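PDB 3DUE: putative periplasmic protein from Bacteroides vulgatus ATCC 8482, which is of unknown function but belongs to a PepSY-like superfamily of bacterial periplasmic proteins and may act as an inhibitor. Local coordinates for residues F48-K53 with K68-P73; K6-N11 with A31-E36; Q18-T23 with L54-K59. All coordinates share one frame; numbering follows the deposited sequence. Where two conformers were deposited one is given.

In the fold
Contacts 2 and 3 involve strands of the first part of one antiparallel sheet; contact 1 joins two loops at its end. Contact 3 is the buried one: it is wholly apolar and seats helix 15-24 on strand 53-56. Contacts 1 and 2 are at the surface and rely on polar bonds. Contact 2 is backbone pairing between the edge strand 6-7 and strand 30-38. Contact 1 works through the carboxylate of Asp-52 and the ring of Tyr-69. Phe-48 links two of them, since its ring touches Leu-54 and Ile-21 of contact 3. Ala-31 of the strand in contact 2 packs on Phe-48 and Thr-49 of contact 1. Contacts 2 and 3 meet where Val-10 packs against Gln-18 at the helix.

Contact 1 of 3, residues F48-K53 with K68-P73; sequences FTNGDK and KYSAVP. With CAC (cacodylate ion), chain B.
Asp-52 CG is anti to its own carbonyl carbon (chi1 -74°), and Ser-70 OG lies between its backbone N and carbonyl carbon (chi1 62°). The carboxylate of Asp-52 meets both Ser-70 and Tyr-69. Asp-52 OD1 accepts from Tyr-69 N at 3.1 Å through its syn lone pair. Asp-52 OD2 accepts from Ser-70 OG at 2.6 Å, also on the syn side. Both oxygens are thus used to hold the second loop. Asn-50 OD1 holds the backbone N of Asp-52 at 3.1 Å in an Asx turn; Asn-50 ND2 adds a weak bond to Asp-52 OD2. The Tyr-69 ring lies against the turn, with Gly-51 O at its edge, 3.2 Å from Tyr-69 CE2. A cacodylate ion, probably from the crystallisation liquor, binds beside it. Its O1 accepts from Tyr-69 OH at 2.5 Å and from Lys-68 NZ at 2.7 Å. A water joins Lys-68 NZ to Gly-51 O. Loop 48-53 is the hairpin turn between strands 41-48 and 53-56. Segment 68-73 runs from strand 62-66 toward helix 79-88, and Val-72 bonds through its backbone to Met-94 of strand 94-99.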
loop_
_atom_site.group_PDB
_atom_site.type_symbol
_atom_site.label_atom_id
_atom_site.label_comp_id
_atom_site.label_asym_id
_atom_site.label_seq_id
_atom_site.Cartn_x
_atom_site.Cartn_y
_atom_site.Cartn_z
ATOM N N PHE A 48 5.084 -0.289 -10.744
ATOM C CA PHE A 48 6.074 0.578 -11.363
ATOM C C PHE A 48 7.193 -0.260 -11.968
ATOM O O PHE A 48 7.332 -1.486 -11.710
ATOM C CB PHE A 48 6.653 1.597 -10.369
ATOM C CG PHE A 48 5.614 2.489 -9.723
ATOM C CD1 PHE A 48 4.918 3.439 -10.477
ATOM C CD2 PHE A 48 5.367 2.417 -8.360
ATOM C CE1 PHE A 48 3.969 4.260 -9.894
ATOM C CE2 PHE A 48 4.408 3.215 -7.770
ATOM C CZ PHE A 48 3.727 4.170 -8.525
ATOM N N THR A 49 7.995 0.382 -12.808
ATOM C CA THR A 49 9.107 -0.324 -13.475
ATOM C C THR A 49 10.208 -0.839 -12.507
ATOM O O THR A 49 10.893 -1.781 -12.814
ATOM C CB THR A 49 9.720 0.493 -14.602
ATOM O OG1 THR A 49 10.303 1.700 -14.082
ATOM C CG2 THR A 49 8.654 0.806 -15.658
ATOM N N ASN A 50 10.296 -0.267 -11.322
ATOM C CA ASN A 50 11.229 -0.741 -10.311
ATOM C C ASN A 50 10.669 -1.894 -9.467
ATOM O O ASN A 50 11.380 -2.390 -8.567
ATOM C CB ASN A 50 11.694 0.400 -9.392
ATOM C CG ASN A 50 10.644 0.820 -8.395
ATOM O OD1 ASN A 50 9.447 0.646 -8.613
ATOM N ND2 ASN A 50 11.099 1.399 -7.274
ATOM N N GLY A 51 9.424 -2.313 -9.746
ATOM C CA GLY A 51 8.804 -3.446 -9.055
ATOM C C GLY A 51 7.882 -3.057 -7.910
ATOM O O GLY A 51 7.178 -3.926 -7.374
ATOM N N ASP A 52 7.906 -1.783 -7.495
ATOM C CA ASP A 52 7.036 -1.313 -6.388
ATOM C C ASP A 52 5.576 -1.291 -6.857
ATOM O O ASP A 52 5.316 -1.048 -8.028
ATOM C CB ASP A 52 7.519 0.025 -5.834
ATOM C CG ASP A 52 8.770 -0.127 -4.996
ATOM O OD1 ASP A 52 9.122 -1.284 -4.586
ATOM O OD2 ASP A 52 9.378 0.932 -4.715
ATOM N N LYS A 53 4.659 -1.659 -5.961
ATOM C CA LYS A 53 3.260 -1.898 -6.317
ATOM C C LYS A 53 2.286 -1.238 -5.380
ATOM O O LYS A 53 2.498 -1.225 -4.164
ATOM C CB LYS A 53 3.007 -3.429 -6.362
ATOM C CG LYS A 53 1.543 -3.865 -6.252
ATOM C CD LYS A 53 1.367 -5.328 -6.459
ATOM C CE LYS A 53 -0.154 -5.765 -6.487
ATOM N NZ LYS A 53 -0.942 -5.290 -5.357
ATOM N N LYS A 68 8.760 -3.113 -1.570
ATOM C CA LYS A 68 9.801 -4.082 -1.187
ATOM C C LYS A 68 11.140 -3.852 -1.902
ATOM O O LYS A 68 12.148 -4.394 -1.489
ATOM C CB LYS A 68 9.306 -5.530 -1.408
ATOM C CG LYS A 68 9.279 -5.953 -2.873
ATOM C CD LYS A 68 8.946 -7.459 -3.062
ATOM C CE LYS A 68 7.490 -7.779 -2.962
ATOM N NZ LYS A 68 6.753 -7.195 -4.088
ATOM N N TYR A 69 11.141 -3.045 -2.973
ATOM C CA TYR A 69 12.357 -2.740 -3.721
ATOM C C TYR A 69 12.919 -1.386 -3.340
ATOM O O TYR A 69 13.917 -0.964 -3.902
ATOM C CB TYR A 69 12.105 -2.813 -5.234
ATOM C CG TYR A 69 11.547 -4.139 -5.666
ATOM C CD1 TYR A 69 12.372 -5.221 -5.882
ATOM C CD2 TYR A 69 10.192 -4.296 -5.867
ATOM C CE1 TYR A 69 11.851 -6.452 -6.283
ATOM C CE2 TYR A 69 9.670 -5.505 -6.253
ATOM C CZ TYR A 69 10.497 -6.583 -6.465
ATOM O OH TYR A 69 9.975 -7.821 -6.836
ATOM N N SER A 70 12.259 -0.689 -2.422
ATOM C CA SER A 70 12.773 0.606 -1.924
ATOM C C SER A 70 12.309 0.708 -0.441
ATOM O O SER A 70 12.800 -0.038 0.387
ATOM C CB SER A 70 12.339 1.763 -2.841
ATOM O OG SER A 70 10.926 1.950 -2.924
ATOM N N ALA A 71 11.372 1.590 -0.123
ATOM C CA ALA A 71 10.788 1.707 1.218
ATOM C C ALA A 71 9.491 2.453 1.027
ATOM O O ALA A 71 9.352 3.186 0.021
ATOM C CB ALA A 71 11.735 2.475 2.188
ATOM N N VAL A 72 8.541 2.265 1.940
ATOM C CA VAL A 72 7.255 2.997 1.926
ATOM C C VAL A 72 7.554 4.458 2.246
ATOM O O VAL A 72 8.251 4.722 3.206
ATOM C CB VAL A 72 6.295 2.458 2.976
ATOM C CG1 VAL A 72 4.946 3.242 3.026
ATOM C CG2 VAL A 72 6.012 0.950 2.671
ATOM N N PRO A 73 7.103 5.387 1.398
ATOM C CA PRO A 73 7.334 6.804 1.728
ATOM C C PRO A 73 6.721 7.151 3.086
ATOM O O PRO A 73 5.555 6.862 3.356
ATOM C CB PRO A 73 6.624 7.542 0.594
ATOM C CG PRO A 73 6.682 6.574 -0.541
ATOM C CD PRO A 73 6.415 5.250 0.097
HETATM AS AS CAC B . 6.389 -7.745 -7.952
HETATM O O1 CAC B . 7.466 -7.943 -6.581
HETATM O O2 CAC B . 5.120 -6.610 -7.519
HETATM C C1 CAC B . 7.294 -7.001 -9.542
HETATM C C2 CAC B . 5.567 -9.479 -8.305
HETATM O O HOH W 1 6.422 -4.523 -4.757
#

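Contact 2 of 3, residues K6-N11 with A31-E36; sequences KPIQVN and AMAKME
Lys-6 and Pro-7 form a short edge strand of the antiparallel sheet, paired with Met-35 and Lys-34 of strand 30-38. Lys-6 and Met-35 are a hydrogen-bonded pair. Lys-6 N gives to Met-35 O at 3.1 Å, and Met-35 N gives to Lys-6 O at 2.9 Å. Pro-7 and Lys-34 are a non-hydrogen-bonded pair, a position where the missing N-H of proline costs no bond to this neighbour. Lys-6 O also receives a CA-H...O contact from Lys-34, and Ala-33 O receives one from Pro-7. The last direct bond runs from Ile-8 N to Ala-33 O at 2.9 Å, with the donor 44° out of the carbonyl plane. Beyond it the pairing gives way to water. One water donates to Ile-8 O at 2.8 Å and accepts from Ala-33 N at 3.0 Å. The side chain of Ile-8 supplies the apolar part. Its CG1, between the backbone N and the carbonyl carbon (chi1 66°), reaches Ala-33 CB at 3.8 Å. Ile-8 CG2 meets Met-35 CB at 4.1 Å. Met-35 is selenomethionine. Within strand 30-38, Lys-34 NZ forms a salt bridge with Glu-36 OE2 at 2.8 Å. On its other edge, strand 30-38 pairs with strand 41-48, with a classic beta bulge where Ala-31 and Met-32 face Ile-47. Ile-8 and Met-35 both touch Tyr-44 of that strand, and Ile-8 also touches Leu-13, just before helix 15-24.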
loop_
_atom_site.group_PDB
_atom_site.type_symbol
_atom_site.label_atom_id
_atom_site.label_comp_id
_atom_site.label_asym_id
_atom_site.label_seq_id
_atom_site.Cartn_x
_atom_site.Cartn_y
_atom_site.Cartn_z
ATOM N N LYS A 6 -8.794 -6.398 -16.076
ATOM C CA LYS A 6 -8.668 -5.711 -17.354
ATOM C C LYS A 6 -7.568 -4.679 -17.241
ATOM O O LYS A 6 -7.460 -4.017 -16.229
ATOM C CB LYS A 6 -9.992 -5.054 -17.742
ATOM C CG LYS A 6 -11.084 -6.122 -18.072
ATOM C CD LYS A 6 -12.261 -5.511 -18.864
ATOM C CE LYS A 6 -13.459 -6.497 -19.083
ATOM N NZ LYS A 6 -13.092 -7.692 -19.953
ATOM N N PRO A 7 -6.732 -4.569 -18.277
ATOM C CA PRO A 7 -5.687 -3.551 -18.221
ATOM C C PRO A 7 -6.276 -2.136 -18.365
ATOM O O PRO A 7 -7.266 -1.926 -19.099
ATOM C CB PRO A 7 -4.780 -3.906 -19.413
ATOM C CG PRO A 7 -5.649 -4.602 -20.384
ATOM C CD PRO A 7 -6.709 -5.334 -19.549
ATOM N N ILE A 8 -5.625 -1.171 -17.726
ATOM C CA ILE A 8 -6.071 0.181 -17.787
ATOM C C ILE A 8 -4.880 1.115 -17.909
ATOM O O ILE A 8 -3.738 0.728 -17.675
ATOM C CB ILE A 8 -6.911 0.600 -16.536
ATOM C CG1 ILE A 8 -6.035 0.597 -15.256
ATOM C CG2 ILE A 8 -8.181 -0.256 -16.424
ATOM C CD1 ILE A 8 -6.701 1.272 -14.042
ATOM N N GLN A 9 -5.201 2.333 -18.323
ATOM C CA GLN A 9 -4.261 3.440 -18.377
ATOM C C GLN A 9 -4.410 4.174 -17.053
ATOM O O GLN A 9 -5.440 4.060 -16.395
ATOM C CB GLN A 9 -4.591 4.376 -19.541
ATOM C CG GLN A 9 -4.430 3.721 -20.939
ATOM C CD GLN A 9 -2.971 3.545 -21.281
ATOM O OE1 GLN A 9 -2.180 4.440 -21.004
ATOM N NE2 GLN A 9 -2.597 2.401 -21.864
ATOM N N VAL A 10 -3.378 4.927 -16.688
ATOM C CA VAL A 10 -3.350 5.746 -15.471
ATOM C C VAL A 10 -4.518 6.718 -15.413
ATOM O O VAL A 10 -5.140 6.876 -14.342
ATOM C CB VAL A 10 -1.974 6.507 -15.288
ATOM C CG1 VAL A 10 -2.018 7.563 -14.161
ATOM C CG2 VAL A 10 -0.821 5.538 -15.041
ATOM N N ASN A 11 -4.878 7.334 -16.531
ATOM C CA ASN A 11 -6.016 8.255 -16.504
ATOM C C ASN A 11 -7.375 7.595 -16.276
ATOM O O ASN A 11 -8.371 8.287 -16.193
ATOM C CB ASN A 11 -6.054 9.161 -17.727
ATOM C CG ASN A 11 -6.280 8.415 -19.000
ATOM O OD1 ASN A 11 -6.692 7.236 -19.028
ATOM N ND2 ASN A 11 -6.046 9.112 -20.091
ATOM N N ALA A 31 4.656 0.538 -15.008
ATOM C CA ALA A 31 4.933 -0.614 -15.869
ATOM C C ALA A 31 3.616 -1.208 -16.359
ATOM O O ALA A 31 3.514 -1.643 -17.499
ATOM C CB ALA A 31 5.727 -1.693 -15.142
HETATM N N MSE A 32 2.631 -1.251 -15.479
HETATM C CA MSE A 32 1.341 -1.853 -15.791
HETATM C C MSE A 32 0.312 -1.481 -14.768
HETATM O O MSE A 32 0.642 -1.246 -13.627
HETATM C CB MSE A 32 1.492 -3.362 -15.885
HETATM C CG MSE A 32 2.106 -3.987 -14.682
HETATM SE SE MSE A 32 2.564 -5.828 -14.969
HETATM C CE MSE A 32 4.044 -5.654 -16.247
ATOM N N ALA A 33 -0.942 -1.402 -15.213
ATOM C CA ALA A 33 -2.058 -1.067 -14.358
ATOM C C ALA A 33 -3.267 -1.862 -14.809
ATOM O O ALA A 33 -3.458 -2.081 -16.014
ATOM C CB ALA A 33 -2.357 0.442 -14.400
ATOM N N LYS A 34 -4.079 -2.256 -13.832
ATOM C CA LYS A 34 -5.284 -3.019 -14.085
ATOM C C LYS A 34 -6.371 -2.723 -13.071
ATOM O O LYS A 34 -6.139 -2.150 -11.998
ATOM C CB LYS A 34 -5.018 -4.552 -14.049
ATOM C CG LYS A 34 -4.621 -5.074 -12.669
ATOM C CD LYS A 34 -4.383 -6.580 -12.620
ATOM C CE LYS A 34 -3.855 -6.955 -11.198
ATOM N NZ LYS A 34 -3.537 -8.418 -11.019
HETATM N N MSE A 35 -7.574 -3.108 -13.460
HETATM C CA MSE A 35 -8.716 -3.040 -12.580
HETATM C C MSE A 35 -9.128 -4.479 -12.317
HETATM O O MSE A 35 -9.141 -5.281 -13.231
HETATM C CB MSE A 35 -9.863 -2.270 -13.221
HETATM C CG MSE A 35 -11.028 -2.119 -12.284
HETATM SE SE MSE A 35 -12.556 -1.331 -13.160
HETATM C CE MSE A 35 -12.687 -2.585 -14.745
ATOM N N GLU A 36 -9.434 -4.784 -11.050
ATOM C CA GLU A 36 -9.840 -6.114 -10.583
ATOM C C GLU A 36 -11.263 -6.028 -10.005
ATOM O O GLU A 36 -11.702 -4.960 -9.607
ATOM C CB GLU A 36 -8.909 -6.607 -9.443
ATOM C CG GLU A 36 -7.500 -7.070 -9.786
ATOM C CD GLU A 36 -7.331 -8.533 -10.239
ATOM O OE1 GLU A 36 -8.346 -9.249 -10.537
ATOM O OE2 GLU A 36 -6.140 -8.973 -10.299
HETATM O O HOH W 2 -1.275 -0.553 -18.109
#

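Contact 3 of 3, residues Q18-T23 with L54-K59; sequences QTFIKT and LEFDKK
Phe-56 pushes the edge of its ring toward the face of Phe-20, in an offset edge-to-face pair. The centroids are 5.8 Å apart and the planes stand at 84°. Between the rings the nearest atoms are Phe-56 CE1 and Phe-20 CD2, 3.8 Å apart. Phe-20 points toward the strand, and with CG anti to the backbone N (chi1 -178°) its ring stands against Phe-56. Leu-54 is the second bump on the same side of strand 53-56, two residues from Phe-56. Its CD1 methyl fits the notch between Phe-20 and Ile-21. Leu-54 CD1 lies 4.2 Å from Phe-20 CE2, near the plane of that ring at its edge, and 3.8 Å from Ile-21 CG1. Ile-21 CG1 in turn touches both strand side chains, with Phe-56 CZ at 4.2 Å. Two helix side chains and two strand side chains therefore interlock through carbon alone. The axes of helix 18-23 and strand 54-56 come within 10.9 Å, and their directions differ by 153°, roughly antiparallel. Helix 15-24 thus lies over strand 53-56, which pairs with strands 41-48 and 62-66. Phe-20 also meets Trp-62 and Val-65 of strand 62-66, while Ile-21 and Leu-54 both pack on Phe-48 of strand 41-48.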
loop_
_atom_site.group_PDB
_atom_site.type_symbol
_atom_site.label_atom_id
_atom_site.label_comp_id
_atom_site.label_asym_id
_atom_site.label_seq_id
_atom_site.Cartn_x
_atom_site.Cartn_y
_atom_site.Cartn_z
ATOM N N GLN A 18 -4.688 8.790 -8.761
ATOM C CA GLN A 18 -3.717 9.489 -9.597
ATOM C C GLN A 18 -2.927 10.501 -8.768
ATOM O O GLN A 18 -1.703 10.653 -8.938
ATOM C CB GLN A 18 -4.389 10.177 -10.773
ATOM C CG GLN A 18 -5.072 9.208 -11.710
ATOM C CD GLN A 18 -5.686 9.924 -12.859
ATOM O OE1 GLN A 18 -5.012 10.749 -13.503
ATOM N NE2 GLN A 18 -6.973 9.688 -13.100
ATOM N N THR A 19 -3.607 11.232 -7.895
ATOM C CA THR A 19 -2.953 12.239 -7.050
ATOM C C THR A 19 -1.985 11.568 -6.067
ATOM O O THR A 19 -0.926 12.102 -5.764
ATOM C CB THR A 19 -3.995 13.066 -6.258
ATOM O OG1 THR A 19 -4.764 13.829 -7.182
ATOM C CG2 THR A 19 -3.338 14.036 -5.249
ATOM N N PHE A 20 -2.389 10.434 -5.537
ATOM C CA PHE A 20 -1.527 9.689 -4.635
ATOM C C PHE A 20 -0.186 9.315 -5.323
ATOM O O PHE A 20 0.896 9.522 -4.753
ATOM C CB PHE A 20 -2.255 8.464 -4.124
ATOM C CG PHE A 20 -1.456 7.649 -3.152
ATOM C CD1 PHE A 20 -1.533 7.911 -1.785
ATOM C CD2 PHE A 20 -0.654 6.626 -3.595
ATOM C CE1 PHE A 20 -0.817 7.147 -0.902
ATOM C CE2 PHE A 20 0.062 5.855 -2.697
ATOM C CZ PHE A 20 -0.018 6.131 -1.376
ATOM N N ILE A 21 -0.261 8.823 -6.560
ATOM C CA ILE A 21 0.944 8.479 -7.336
ATOM C C ILE A 21 1.799 9.729 -7.594
ATOM O O ILE A 21 3.021 9.707 -7.438
ATOM C CB ILE A 21 0.573 7.757 -8.667
ATOM C CG1 ILE A 21 -0.125 6.387 -8.361
ATOM C CG2 ILE A 21 1.807 7.592 -9.564
ATOM C CD1 ILE A 21 -0.732 5.716 -9.597
ATOM N N LYS A 22 1.177 10.832 -7.972
ATOM C CA LYS A 22 1.938 12.033 -8.264
ATOM C C LYS A 22 2.579 12.583 -7.025
ATOM O O LYS A 22 3.679 13.105 -7.096
ATOM C CB LYS A 22 1.065 13.086 -8.956
ATOM C CG LYS A 22 0.870 12.763 -10.419
ATOM N N THR A 23 1.918 12.439 -5.880
ATOM C CA THR A 23 2.465 12.953 -4.614
ATOM C C THR A 23 3.653 12.098 -4.077
ATOM O O THR A 23 4.693 12.638 -3.717
ATOM C CB THR A 23 1.340 13.041 -3.551
ATOM O OG1 THR A 23 0.361 14.002 -3.987
ATOM C CG2 THR A 23 1.904 13.514 -2.178
ATOM N N LEU A 54 1.208 -0.711 -5.967
ATOM C CA LEU A 54 0.110 -0.060 -5.249
ATOM C C LEU A 54 -1.193 -0.794 -5.617
ATOM O O LEU A 54 -1.349 -1.222 -6.773
ATOM C CB LEU A 54 -0.034 1.377 -5.709
ATOM C CG LEU A 54 1.235 2.210 -5.626
ATOM C CD1 LEU A 54 0.975 3.604 -6.068
ATOM C CD2 LEU A 54 1.766 2.147 -4.164
ATOM N N GLU A 55 -2.086 -0.919 -4.639
ATOM C CA GLU A 55 -3.468 -1.348 -4.829
ATOM C C GLU A 55 -4.354 -0.269 -4.177
ATOM O O GLU A 55 -4.061 0.239 -3.089
ATOM C CB GLU A 55 -3.778 -2.656 -4.128
ATOM C CG GLU A 55 -5.175 -3.219 -4.390
ATOM C CD GLU A 55 -5.512 -4.367 -3.470
ATOM O OE1 GLU A 55 -5.365 -4.202 -2.208
ATOM O OE2 GLU A 55 -5.950 -5.422 -4.008
ATOM N N PHE A 56 -5.477 0.005 -4.822
ATOM C CA PHE A 56 -6.439 1.002 -4.385
ATOM C C PHE A 56 -7.808 0.404 -4.389
ATOM O O PHE A 56 -8.066 -0.505 -5.182
ATOM C CB PHE A 56 -6.482 2.166 -5.363
ATOM C CG PHE A 56 -5.156 2.875 -5.571
ATOM C CD1 PHE A 56 -4.780 3.886 -4.717
ATOM C CD2 PHE A 56 -4.318 2.551 -6.655
ATOM C CE1 PHE A 56 -3.624 4.563 -4.895
ATOM C CE2 PHE A 56 -3.144 3.200 -6.838
ATOM C CZ PHE A 56 -2.795 4.243 -5.968
ATOM N N ASP A 57 -8.693 0.930 -3.543
ATOM C CA ASP A 57 -10.062 0.451 -3.474
ATOM C C ASP A 57 -10.856 1.107 -4.586
ATOM O O ASP A 57 -10.278 1.827 -5.412
ATOM C CB ASP A 57 -10.679 0.650 -2.078
ATOM C CG ASP A 57 -10.912 2.123 -1.703
ATOM O OD1 ASP A 57 -10.809 3.041 -2.536
ATOM O OD2 ASP A 57 -11.222 2.341 -0.525
ATOM N N LYS A 58 -12.165 0.868 -4.605
ATOM C CA LYS A 58 -13.050 1.371 -5.677
ATOM C C LYS A 58 -13.120 2.903 -5.783
ATOM O O LYS A 58 -13.544 3.435 -6.824
ATOM C CB LYS A 58 -14.463 0.831 -5.497
ATOM C CG LYS A 58 -15.177 1.338 -4.263
ATOM C CD LYS A 58 -16.504 0.644 -4.060
ATOM C CE LYS A 58 -17.210 1.198 -2.819
ATOM N NZ LYS A 58 -18.624 0.687 -2.660
ATOM N N LYS A 59 -12.723 3.581 -4.712
ATOM C CA LYS A 59 -12.696 5.033 -4.654
ATOM C C LYS A 59 -11.272 5.602 -4.797
ATOM O O LYS A 59 -11.083 6.813 -4.685
ATOM C CB LYS A 59 -13.349 5.509 -3.358
ATOM C CG LYS A 59 -14.818 5.074 -3.253
ATOM C CD LYS A 59 -15.451 5.722 -2.091
ATOM C CE LYS A 59 -16.602 4.962 -1.569
ATOM N NZ LYS A 59 -17.037 5.607 -0.320
#